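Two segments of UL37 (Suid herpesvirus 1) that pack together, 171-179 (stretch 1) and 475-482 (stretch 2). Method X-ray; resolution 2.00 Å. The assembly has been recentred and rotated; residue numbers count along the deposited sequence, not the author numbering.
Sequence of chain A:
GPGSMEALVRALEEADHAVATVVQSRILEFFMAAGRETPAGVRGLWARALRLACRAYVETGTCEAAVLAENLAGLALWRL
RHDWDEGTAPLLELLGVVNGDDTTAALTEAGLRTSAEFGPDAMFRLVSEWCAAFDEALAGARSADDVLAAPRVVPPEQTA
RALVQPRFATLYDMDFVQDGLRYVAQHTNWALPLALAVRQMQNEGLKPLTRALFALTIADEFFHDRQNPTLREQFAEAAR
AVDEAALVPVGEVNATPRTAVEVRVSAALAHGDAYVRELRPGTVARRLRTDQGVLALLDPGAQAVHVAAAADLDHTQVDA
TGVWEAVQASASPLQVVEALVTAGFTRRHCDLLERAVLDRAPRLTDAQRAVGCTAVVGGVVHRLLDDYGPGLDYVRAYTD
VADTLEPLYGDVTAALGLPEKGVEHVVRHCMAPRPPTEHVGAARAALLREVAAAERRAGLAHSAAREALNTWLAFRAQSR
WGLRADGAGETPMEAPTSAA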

# COMPACT_ATOMS: atom_id res chain seq x y z
N LEU A 171 14.52 -6.40 11.37
CA LEU A 171 14.63 -5.95 9.97
C LEU A 171 13.69 -4.82 9.58
O LEU A 171 13.84 -4.25 8.49
N TYR A 172 12.73 -4.52 10.44
CA TYR A 172 11.61 -3.64 10.10
C TYR A 172 12.00 -2.23 9.64
O TYR A 172 11.51 -1.76 8.62
N ASP A 173 12.86 -1.56 10.39
CA ASP A 173 13.26 -0.21 10.03
C ASP A 173 14.28 -0.19 8.87
O ASP A 173 14.71 0.87 8.46
N MET A 174 14.69 -1.35 8.35
CA MET A 174 15.71 -1.34 7.29
C MET A 174 15.08 -0.88 5.98
O MET A 174 13.95 -1.25 5.66
N ASP A 175 15.81 -0.08 5.21
CA ASP A 175 15.25 0.52 4.00
C ASP A 175 14.69 -0.49 3.01
O ASP A 175 13.60 -0.28 2.45
N PHE A 176 15.41 -1.57 2.76
CA PHE A 176 14.91 -2.55 1.79
C PHE A 176 13.57 -3.17 2.20
O PHE A 176 12.75 -3.54 1.35
N VAL A 177 13.33 -3.28 3.50
CA VAL A 177 12.04 -3.80 3.96
C VAL A 177 10.91 -2.82 3.69
O VAL A 177 9.85 -3.21 3.20
N GLN A 178 11.13 -1.56 4.03
CA GLN A 178 10.12 -0.53 3.82
C GLN A 178 9.85 -0.29 2.33
O GLN A 178 8.71 -0.03 1.92
N ASP A 179 10.90 -0.40 1.51
CA ASP A 179 10.73 -0.35 0.06
C ASP A 179 9.95 -1.56 -0.43
O ASP A 179 9.12 -1.43 -1.33
N PHE A 475 17.53 9.39 15.80
CA PHE A 475 17.27 10.23 14.64
C PHE A 475 16.36 9.51 13.66
O PHE A 475 15.39 10.08 13.17
N ARG A 476 16.65 8.24 13.41
CA ARG A 476 15.82 7.45 12.50
C ARG A 476 14.39 7.29 13.02
O ARG A 476 13.44 7.44 12.26
N ALA A 477 14.26 6.99 14.31
CA ALA A 477 12.95 6.82 14.94
C ALA A 477 12.07 8.07 14.85
O ALA A 477 10.87 7.98 14.56
N GLN A 478 12.66 9.23 15.12
CA GLN A 478 11.94 10.50 15.10
C GLN A 478 11.69 10.96 13.67
O GLN A 478 10.56 11.24 13.28
N SER A 479 12.77 11.02 12.90
CA SER A 479 12.73 11.52 11.54
C SER A 479 11.86 10.69 10.59
O SER A 479 11.38 11.19 9.58
N ARG A 480 11.65 9.41 10.92
CA ARG A 480 10.90 8.52 10.05
C ARG A 480 9.52 8.18 10.60
O ARG A 480 8.52 8.21 9.88
N TRP A 481 9.46 7.87 11.89
CA TRP A 481 8.23 7.36 12.46
C TRP A 481 7.56 8.30 13.47
O TRP A 481 6.46 8.03 13.94
N GLY A 482 8.25 9.39 13.82
CA GLY A 482 7.72 10.35 14.77
C GLY A 482 7.73 9.86 16.20
O GLY A 482 6.93 10.32 17.02

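The contact between 171-179 and 475-482 is centred on D173, which meets W481, R476 and R480 from the last turns of helix 475-481. The CA-to-CB bond of D173 points sideways, but its t rotamer (chi1 -172°) brings the carboxylate to the other stretch, where it is buried among donors from three residues. OD1 of D173 accepts from W481 NE1 at 2.8 Å, nearly straight at 173°, and from R480 NE at 2.9 Å and R480 NH2 at 3.1 Å, the last two within a salt bridge. OD2 of D173 takes R476 NE at 2.8 Å, also nearly straight and also a salt bridge.

W481, R476 and R480 all point toward stretch 1 with chi1 in m; both arginines then turn at chi3 (p), which presents NE to the aspartate. R476 also uses its NH2, which donates to the backbone O of D173 at 3.0 Å and to D175 OD1 at 2.9 Å, so the single NH2 group of R476 ties the turn before helix 175-179 to the first residue of that helix. D175 (chi1 m) also faces R480, but D175 OD1 lies 3.5 Å from R480 NH1 and well out of the guanidinium plane, a salt bridge of charges alone. Water 1 links the same pair, donating to D175 OD1 and accepting from R480 NH1, each at 3.0 Å.

W481 covers the most surface. Beyond its indole nitrogen, its six-membered ring lies near parallel to the Y172 ring but slid aside, with centroids 5.2 Å apart and little overlap. The CA-to-CB bond of Y172 points sideways (chi1 t); Y172 OH lies 3.2 Å and Y172 CE2 3.5 Å from W481 CH2. Q178 (chi1 m, chi2 m) points toward stretch 2, placing OE1 3.7 Å from W481 CH2 and CG 3.7 Å from R480 NH2. Its NE2 donates to Y172 O at 2.7 Å, fastening the side chain back onto its own stretch.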

# COMPACT_ATOMS: atom_id res chain seq x y z
CB LEU A 171 14.36 -7.10 8.99
CG LEU A 171 15.08 -8.41 9.20
CD1 LEU A 171 14.62 -9.39 8.14
CD2 LEU A 171 16.59 -8.20 9.17
CB TYR A 172 10.63 -3.56 11.27
CG TYR A 172 9.42 -2.71 10.98
CD1 TYR A 172 8.40 -3.19 10.19
CD2 TYR A 172 9.31 -1.43 11.50
CE1 TYR A 172 7.28 -2.41 9.91
CE2 TYR A 172 8.21 -0.64 11.23
CZ TYR A 172 7.19 -1.14 10.44
OH TYR A 172 6.08 -0.38 10.17
CB ASP A 173 13.86 0.51 11.24
CG ASP A 173 14.11 1.99 10.98
OD1 ASP A 173 13.16 2.71 10.61
OD2 ASP A 173 15.27 2.45 11.14
CB MET A 174 16.38 -2.70 7.13
CG MET A 174 17.05 -3.22 8.42
SD MET A 174 18.09 -4.62 8.06
CE MET A 174 18.89 -4.86 9.66
CB ASP A 175 16.27 1.45 3.32
CG ASP A 175 16.61 2.66 4.17
OD1 ASP A 175 15.83 2.99 5.09
OD2 ASP A 175 17.66 3.29 3.94
CB PHE A 176 15.96 -3.62 1.46
CG PHE A 176 16.20 -4.61 2.56
CD1 PHE A 176 17.15 -4.35 3.55
CD2 PHE A 176 15.51 -5.80 2.59
CE1 PHE A 176 17.38 -5.27 4.56
CE2 PHE A 176 15.73 -6.73 3.61
CZ PHE A 176 16.67 -6.46 4.60
CB VAL A 177 12.06 -4.15 5.46
CG1 VAL A 177 10.63 -4.35 5.95
CG2 VAL A 177 12.92 -5.40 5.71
CB GLN A 178 10.54 0.76 4.54
CG GLN A 178 10.61 0.57 6.04
CD GLN A 178 9.25 0.21 6.60
OE1 GLN A 178 8.24 0.69 6.10
NE2 GLN A 178 9.21 -0.65 7.61
CB ASP A 179 12.09 -0.29 -0.66
CG ASP A 179 12.80 1.06 -0.48
OD1 ASP A 179 12.12 2.04 -0.12
OD2 ASP A 179 14.03 1.12 -0.70
CB PHE A 475 18.58 10.61 13.95
CG PHE A 475 18.39 11.26 12.62
CD1 PHE A 475 17.92 12.56 12.54
CD2 PHE A 475 18.69 10.57 11.45
CE1 PHE A 475 17.74 13.16 11.31
CE2 PHE A 475 18.51 11.17 10.22
CZ PHE A 475 18.04 12.47 10.15
CB ARG A 476 16.48 6.10 12.19
CG ARG A 476 17.62 6.22 11.18
CD ARG A 476 18.13 4.87 10.69
NE ARG A 476 17.16 4.13 9.89
CZ ARG A 476 17.15 4.11 8.56
NH1 ARG A 476 18.05 4.82 7.88
NH2 ARG A 476 16.23 3.40 7.91
CB ALA A 477 13.11 6.39 16.39
CB GLN A 478 12.72 11.58 15.87
CG GLN A 478 12.29 13.01 15.57
CD GLN A 478 13.17 13.69 14.52
OE1 GLN A 478 14.39 13.48 14.49
NE2 GLN A 478 12.56 14.50 13.67
CB SER A 479 14.15 11.61 10.99
OG SER A 479 14.14 11.80 9.59
CB ARG A 480 11.67 7.22 9.80
CG ARG A 480 12.72 7.30 8.71
CD ARG A 480 13.88 6.33 8.95
NE ARG A 480 13.51 4.92 8.78
CZ ARG A 480 13.30 4.35 7.59
NH1 ARG A 480 13.41 5.08 6.49
NH2 ARG A 480 12.99 3.07 7.50
CB TRP A 481 8.50 6.03 13.14
CG TRP A 481 9.13 5.00 12.24
CD1 TRP A 481 10.46 4.68 12.16
CD2 TRP A 481 8.45 4.16 11.31
NE1 TRP A 481 10.64 3.68 11.24
CE2 TRP A 481 9.42 3.35 10.70
CE3 TRP A 481 7.11 4.02 10.93
CZ2 TRP A 481 9.10 2.40 9.73
CZ3 TRP A 481 6.79 3.08 9.97
CH2 TRP A 481 7.77 2.28 9.39
O HOH W 1 13.00 3.40 4.08